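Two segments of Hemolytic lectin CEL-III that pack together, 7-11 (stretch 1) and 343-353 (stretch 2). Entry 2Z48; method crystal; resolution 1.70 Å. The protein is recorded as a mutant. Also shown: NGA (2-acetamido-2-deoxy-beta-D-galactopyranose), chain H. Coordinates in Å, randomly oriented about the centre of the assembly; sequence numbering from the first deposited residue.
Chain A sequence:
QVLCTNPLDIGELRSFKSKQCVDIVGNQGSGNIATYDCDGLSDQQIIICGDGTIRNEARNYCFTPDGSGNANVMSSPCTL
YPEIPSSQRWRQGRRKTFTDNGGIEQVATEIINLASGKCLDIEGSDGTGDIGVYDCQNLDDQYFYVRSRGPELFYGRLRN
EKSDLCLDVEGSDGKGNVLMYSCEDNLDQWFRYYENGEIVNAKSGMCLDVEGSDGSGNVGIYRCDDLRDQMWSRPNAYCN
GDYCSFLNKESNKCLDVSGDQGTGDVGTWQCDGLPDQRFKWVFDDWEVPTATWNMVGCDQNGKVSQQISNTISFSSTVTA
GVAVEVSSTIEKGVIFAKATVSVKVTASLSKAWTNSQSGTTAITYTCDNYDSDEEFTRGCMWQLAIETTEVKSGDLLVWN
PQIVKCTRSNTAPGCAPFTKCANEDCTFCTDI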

ATOM      1  N   PRO A   7       5.420  -8.984   7.693  1.00 15.10           N
ATOM      2  CA  PRO A   7       5.783  -8.081   6.580  1.00 14.06           C
ATOM      3  C   PRO A   7       6.361  -6.770   7.087  1.00 14.47           C
ATOM      4  O   PRO A   7       6.050  -6.337   8.205  1.00 14.26           O
ATOM      5  CB  PRO A   7       4.446  -7.817   5.894  1.00 13.71           C
ATOM      6  CG  PRO A   7       3.433  -7.976   6.989  1.00 14.12           C
ATOM      7  CD  PRO A   7       3.953  -9.135   7.812  1.00 13.63           C
ATOM      8  N   LEU A   8       7.207  -6.180   6.263  1.00 13.13           N
ATOM      9  CA  LEU A   8       7.838  -4.909   6.537  1.00 14.66           C
ATOM     10  C   LEU A   8       7.298  -3.786   5.670  1.00 13.90           C
ATOM     11  O   LEU A   8       7.277  -2.625   6.102  1.00 14.43           O
ATOM     12  CB  LEU A   8       9.347  -5.018   6.379  1.00 14.91           C
ATOM     13  CG  LEU A   8      10.016  -5.714   7.563  1.00 16.76           C
ATOM     14  CD1 LEU A   8      11.480  -5.898   7.200  1.00 20.62           C
ATOM     15  CD2 LEU A   8       9.868  -4.913   8.839  1.00 19.19           C
ATOM     16  N   ASP A   9       6.835  -4.123   4.466  1.00 13.80           N
ATOM     17  CA  ASP A   9       6.342  -3.114   3.532  1.00 13.74           C
ATOM     18  C   ASP A   9       5.520  -3.827   2.451  1.00 13.87           C
ATOM     19  O   ASP A   9       5.807  -4.973   2.098  1.00 13.70           O
ATOM     20  CB  ASP A   9       7.555  -2.348   2.939  1.00 14.06           C
ATOM     21  CG  ASP A   9       7.229  -0.928   2.516  1.00 14.77           C
ATOM     22  OD1 ASP A   9       6.060  -0.530   2.594  1.00 14.96           O
ATOM     23  OD2 ASP A   9       8.163  -0.180   2.093  1.00 16.60           O
ATOM     24  N   ILE A  10       4.453  -3.182   1.982  1.00 13.50           N
ATOM     25  CA  ILE A  10       3.694  -3.686   0.836  1.00 13.11           C
ATOM     26  C   ILE A  10       3.472  -2.516  -0.136  1.00 13.50           C
ATOM     27  O   ILE A  10       2.938  -1.461   0.240  1.00 12.84           O
ATOM     28  CB  ILE A  10       2.310  -4.231   1.275  1.00 13.56           C
ATOM     29  CG1 ILE A  10       2.427  -5.326   2.338  1.00 13.53           C
ATOM     30  CG2 ILE A  10       1.531  -4.701   0.084  1.00 13.46           C
ATOM     31  CD1 ILE A  10       1.066  -5.679   3.044  1.00 14.05           C
ATOM     32  N   GLY A  11       3.922  -2.687  -1.369  1.00 13.39           N
ATOM     33  CA  GLY A  11       3.576  -1.742  -2.426  1.00 14.42           C
ATOM     34  C   GLY A  11       4.326  -2.022  -3.713  1.00 15.13           C
ATOM     35  O   GLY A  11       4.973  -3.074  -3.865  1.00 15.33           O
ATOM     36  N   VAL A 343       4.402   6.707   7.284  1.00 14.41           N
ATOM     37  CA  VAL A 343       3.524   6.588   6.110  1.00 14.83           C
ATOM     38  C   VAL A 343       3.565   5.166   5.560  1.00 14.25           C
ATOM     39  O   VAL A 343       2.526   4.610   5.163  1.00 12.86           O
ATOM     40  CB  VAL A 343       3.923   7.626   5.011  1.00 15.66           C
ATOM     41  CG1 VAL A 343       3.256   7.305   3.673  1.00 19.29           C
ATOM     42  CG2 VAL A 343       3.553   9.009   5.448  1.00 17.02           C
ATOM     43  N   LYS A 344       4.738   4.543   5.557  1.00 13.95           N
ATOM     44  CA  LYS A 344       4.772   3.188   4.977  1.00 14.55           C
ATOM     45  C   LYS A 344       4.042   2.178   5.850  1.00 13.78           C
ATOM     46  O   LYS A 344       3.435   1.232   5.326  1.00 13.61           O
ATOM     47  CB  LYS A 344       6.191   2.740   4.584  1.00 15.89           C
ATOM     48  CG  LYS A 344       7.115   2.501   5.744  1.00 16.31           C
ATOM     49  CD  LYS A 344       7.337   0.980   5.962  1.00 15.57           C
ATOM     50  CE  LYS A 344       8.206   0.749   7.171  1.00 13.68           C
ATOM     51  NZ  LYS A 344       8.866  -0.605   7.251  1.00 12.36           N
ATOM     52  N   VAL A 345       4.067   2.382   7.176  1.00 12.76           N
ATOM     53  CA  VAL A 345       3.292   1.518   8.109  1.00 12.19           C
ATOM     54  C   VAL A 345       1.800   1.669   7.857  1.00 12.06           C
ATOM     55  O   VAL A 345       1.082   0.672   7.749  1.00 12.48           O
ATOM     56  CB  VAL A 345       3.616   1.789   9.585  1.00 11.65           C
ATOM     57  CG1 VAL A 345       2.738   0.909  10.507  1.00 10.75           C
ATOM     58  CG2 VAL A 345       5.117   1.554   9.820  1.00 11.73           C
ATOM     59  N   THR A 346       1.323   2.901   7.713  1.00 12.75           N
ATOM     60  CA  THR A 346      -0.123   3.061   7.496  1.00 12.94           C
ATOM     61  C   THR A 346      -0.556   2.624   6.089  1.00 12.04           C
ATOM     62  O   THR A 346      -1.637   2.044   5.934  1.00 13.28           O
ATOM     63  CB  THR A 346      -0.649   4.464   7.815  1.00 11.78           C
ATOM     64  OG1 THR A 346       0.139   5.443   7.124  1.00 13.86           O
ATOM     65  CG2 THR A 346      -0.615   4.714   9.331  1.00 14.63           C
ATOM     66  N   ALA A 347       0.284   2.868   5.075  1.00 11.88           N
ATOM     67  CA  ALA A 347      -0.050   2.404   3.710  1.00 12.51           C
ATOM     68  C   ALA A 347      -0.131   0.893   3.719  1.00 12.74           C
ATOM     69  O   ALA A 347      -1.094   0.339   3.256  1.00 13.48           O
ATOM     70  CB  ALA A 347       0.972   2.850   2.694  1.00 12.10           C
ATOM     71  N   SER A 348       0.871   0.249   4.316  1.00 12.47           N
ATOM     72  CA  SER A 348       0.929  -1.215   4.339  1.00 12.36           C
ATOM     73  C   SER A 348      -0.209  -1.826   5.177  1.00 12.78           C
ATOM     74  O   SER A 348      -0.834  -2.820   4.757  1.00 12.25           O
ATOM     75  CB  SER A 348       2.287  -1.689   4.853  1.00 13.17           C
ATOM     76  OG  SER A 348       3.360  -1.269   4.015  1.00 12.67           O
ATOM     77  N   LEU A 349      -0.476  -1.268   6.356  1.00 12.39           N
ATOM     78  CA  LEU A 349      -1.589  -1.770   7.178  1.00 14.64           C
ATOM     79  C   LEU A 349      -2.939  -1.652   6.454  1.00 14.75           C
ATOM     80  O   LEU A 349      -3.767  -2.582   6.519  1.00 14.56           O
ATOM     81  CB  LEU A 349      -1.642  -1.072   8.537  1.00 14.27           C
ATOM     82  CG  LEU A 349      -2.455  -1.746   9.649  1.00 17.07           C
ATOM     83  CD1 LEU A 349      -1.809  -3.060  10.058  1.00 16.21           C
ATOM     84  CD2 LEU A 349      -2.553  -0.832  10.884  1.00 17.90           C
ATOM     85  N   SER A 350      -3.155  -0.527   5.760  1.00 14.52           N
ATOM     86  CA  SER A 350      -4.379  -0.330   4.997  1.00 16.84           C
ATOM     87  C   SER A 350      -4.539  -1.395   3.910  1.00 16.69           C
ATOM     88  O   SER A 350      -5.641  -1.932   3.686  1.00 17.50           O
ATOM     89  CB  SER A 350      -4.408   1.064   4.350  1.00 16.88           C
ATOM     90  OG  SER A 350      -5.473   1.087   3.417  1.00 21.81           O
ATOM     91  N   LYS A 351      -3.441  -1.692   3.226  1.00 16.55           N
ATOM     92  CA  LYS A 351      -3.443  -2.722   2.194  1.00 15.85           C
ATOM     93  C   LYS A 351      -3.719  -4.106   2.789  1.00 16.74           C
ATOM     94  O   LYS A 351      -4.514  -4.877   2.225  1.00 17.30           O
ATOM     95  CB  LYS A 351      -2.126  -2.704   1.418  1.00 15.90           C
ATOM     96  CG  LYS A 351      -1.948  -1.461   0.546  1.00 15.37           C
ATOM     97  CD  LYS A 351      -0.512  -1.391   0.043  1.00 17.80           C
ATOM     98  CE  LYS A 351      -0.244  -0.086  -0.699  1.00 19.27           C
ATOM     99  NZ  LYS A 351      -0.777  -0.163  -2.076  1.00 22.57           N
ATOM    100  N   ALA A 352      -3.092  -4.395   3.928  1.00 16.40           N
ATOM    101  CA  ALA A 352      -3.302  -5.657   4.658  1.00 16.91           C
ATOM    102  C   ALA A 352      -4.792  -5.821   5.038  1.00 17.41           C
ATOM    103  O   ALA A 352      -5.369  -6.916   4.885  1.00 17.61           O
ATOM    104  CB  ALA A 352      -2.411  -5.698   5.899  1.00 16.85           C
ATOM    105  N   TRP A 353      -5.407  -4.736   5.515  1.00 16.96           N
ATOM    106  CA  TRP A 353      -6.823  -4.733   5.902  1.00 17.52           C
ATOM    107  C   TRP A 353      -7.704  -5.043   4.684  1.00 18.12           C
ATOM    108  O   TRP A 353      -8.623  -5.844   4.765  1.00 18.08           O
ATOM    109  CB  TRP A 353      -7.226  -3.388   6.526  1.00 17.68           C
ATOM    110  CG  TRP A 353      -8.698  -3.136   6.533  1.00 16.72           C
ATOM    111  CD1 TRP A 353      -9.398  -2.390   5.632  1.00 16.83           C
ATOM    112  CD2 TRP A 353      -9.657  -3.631   7.478  1.00 18.01           C
ATOM    113  NE1 TRP A 353     -10.742  -2.397   5.945  1.00 17.82           N
ATOM    114  CE2 TRP A 353     -10.924  -3.134   7.086  1.00 18.53           C
ATOM    115  CE3 TRP A 353      -9.571  -4.437   8.619  1.00 18.97           C
ATOM    116  CZ2 TRP A 353     -12.093  -3.423   7.793  1.00 18.24           C
ATOM    117  CZ3 TRP A 353     -10.741  -4.733   9.325  1.00 18.05           C
ATOM    118  CH2 TRP A 353     -11.983  -4.221   8.906  1.00 17.58           C
TER
HETATM  119  C1  NGA H1006      11.366   1.857   0.967  1.00 19.77           C
HETATM  120  C2  NGA H1006      12.583   1.021   1.417  1.00 18.23           C
HETATM  121  C3  NGA H1006      12.471   0.734   2.911  1.00 20.34           C
HETATM  122  C4  NGA H1006      12.297   2.022   3.715  1.00 20.60           C
HETATM  123  C5  NGA H1006      11.083   2.793   3.174  1.00 20.49           C
HETATM  124  C6  NGA H1006      10.793   4.095   3.906  1.00 23.99           C
HETATM  125  C7  NGA H1006      11.900  -1.354   0.873  1.00 19.72           C
HETATM  126  C8  NGA H1006      12.239  -2.511  -0.032  1.00 18.16           C
HETATM  127  N2  NGA H1006      12.662  -0.261   0.691  1.00 17.83           N
HETATM  128  O1  NGA H1006      11.500   2.222  -0.405  1.00 14.51           O
HETATM  129  O3  NGA H1006      13.629   0.009   3.343  1.00 18.07           O
HETATM  130  O4  NGA H1006      13.477   2.841   3.626  1.00 22.31           O
HETATM  131  O5  NGA H1006      11.219   3.056   1.760  1.00 19.71           O
HETATM  132  O6  NGA H1006       9.515   4.513   3.406  1.00 26.06           O
HETATM  133  O7  NGA H1006      10.993  -1.429   1.711  1.00 20.03           O

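The contact joins residues more than 330 positions apart in one chain: a short strand that includes Ile10 and Gly11 lies across a helix that runs through Val343 to Trp353 and beyond, with 69° between their N-to-C directions and axes 7.3 Å apart at closest approach. The summed buried surface is 341 Å², and two hydrogen bonds cross the contact.

Ser348 is the pivot. Ser348 CA lies 5.1 Å from Ile10 CA, and the CA-to-CB bond of Ser348 points toward the strand. The backbone N of Ile10 donates to Ser348 OG (N to OG 3.0 Å, N-H...O angle 152°), so a strand amide is satisfied by a helix side chain. With chi1 at -62° (m), the same OG donates back to its own helix, to Lys344 O at 2.8 Å. That carbonyl also accepts the backbone N of Ser348 at 2.9 Å and is therefore shared. Asp9 OD1, though 3.1 Å from Ser348 OG, lies almost in line with the CB-OG bond (CB-OG-OD1 about 170°), a poor angle, so the pair is not a hydrogen bond; the OG proton goes to Lys344 O. The other carboxylate oxygen, Asp9 OD2, lies 3.1 Å from O7 of the bound NGA.

The second bond comes from Lys344, one helical turn earlier. Its side chain reaches the corner of the chain at Leu8, where NZ donates to the backbone O of Leu8 at 2.8 Å; NZ is also hydrogen-bonded elsewhere in the structure.

Ile10, which loses 87 Å², more than any other residue here, is the strand's share of the apolar contact. Its CG2 lies 3.9 Å from Lys351 CD, and its CD1 approaches Ala352 CB at 4.5 Å. Lys351 presents methylene carbon to the strand: CD is 3.5 Å from Ile10 O, a contact that gives this carbonyl no polar partner, while Lys351 NZ is hydrogen-bonded elsewhere.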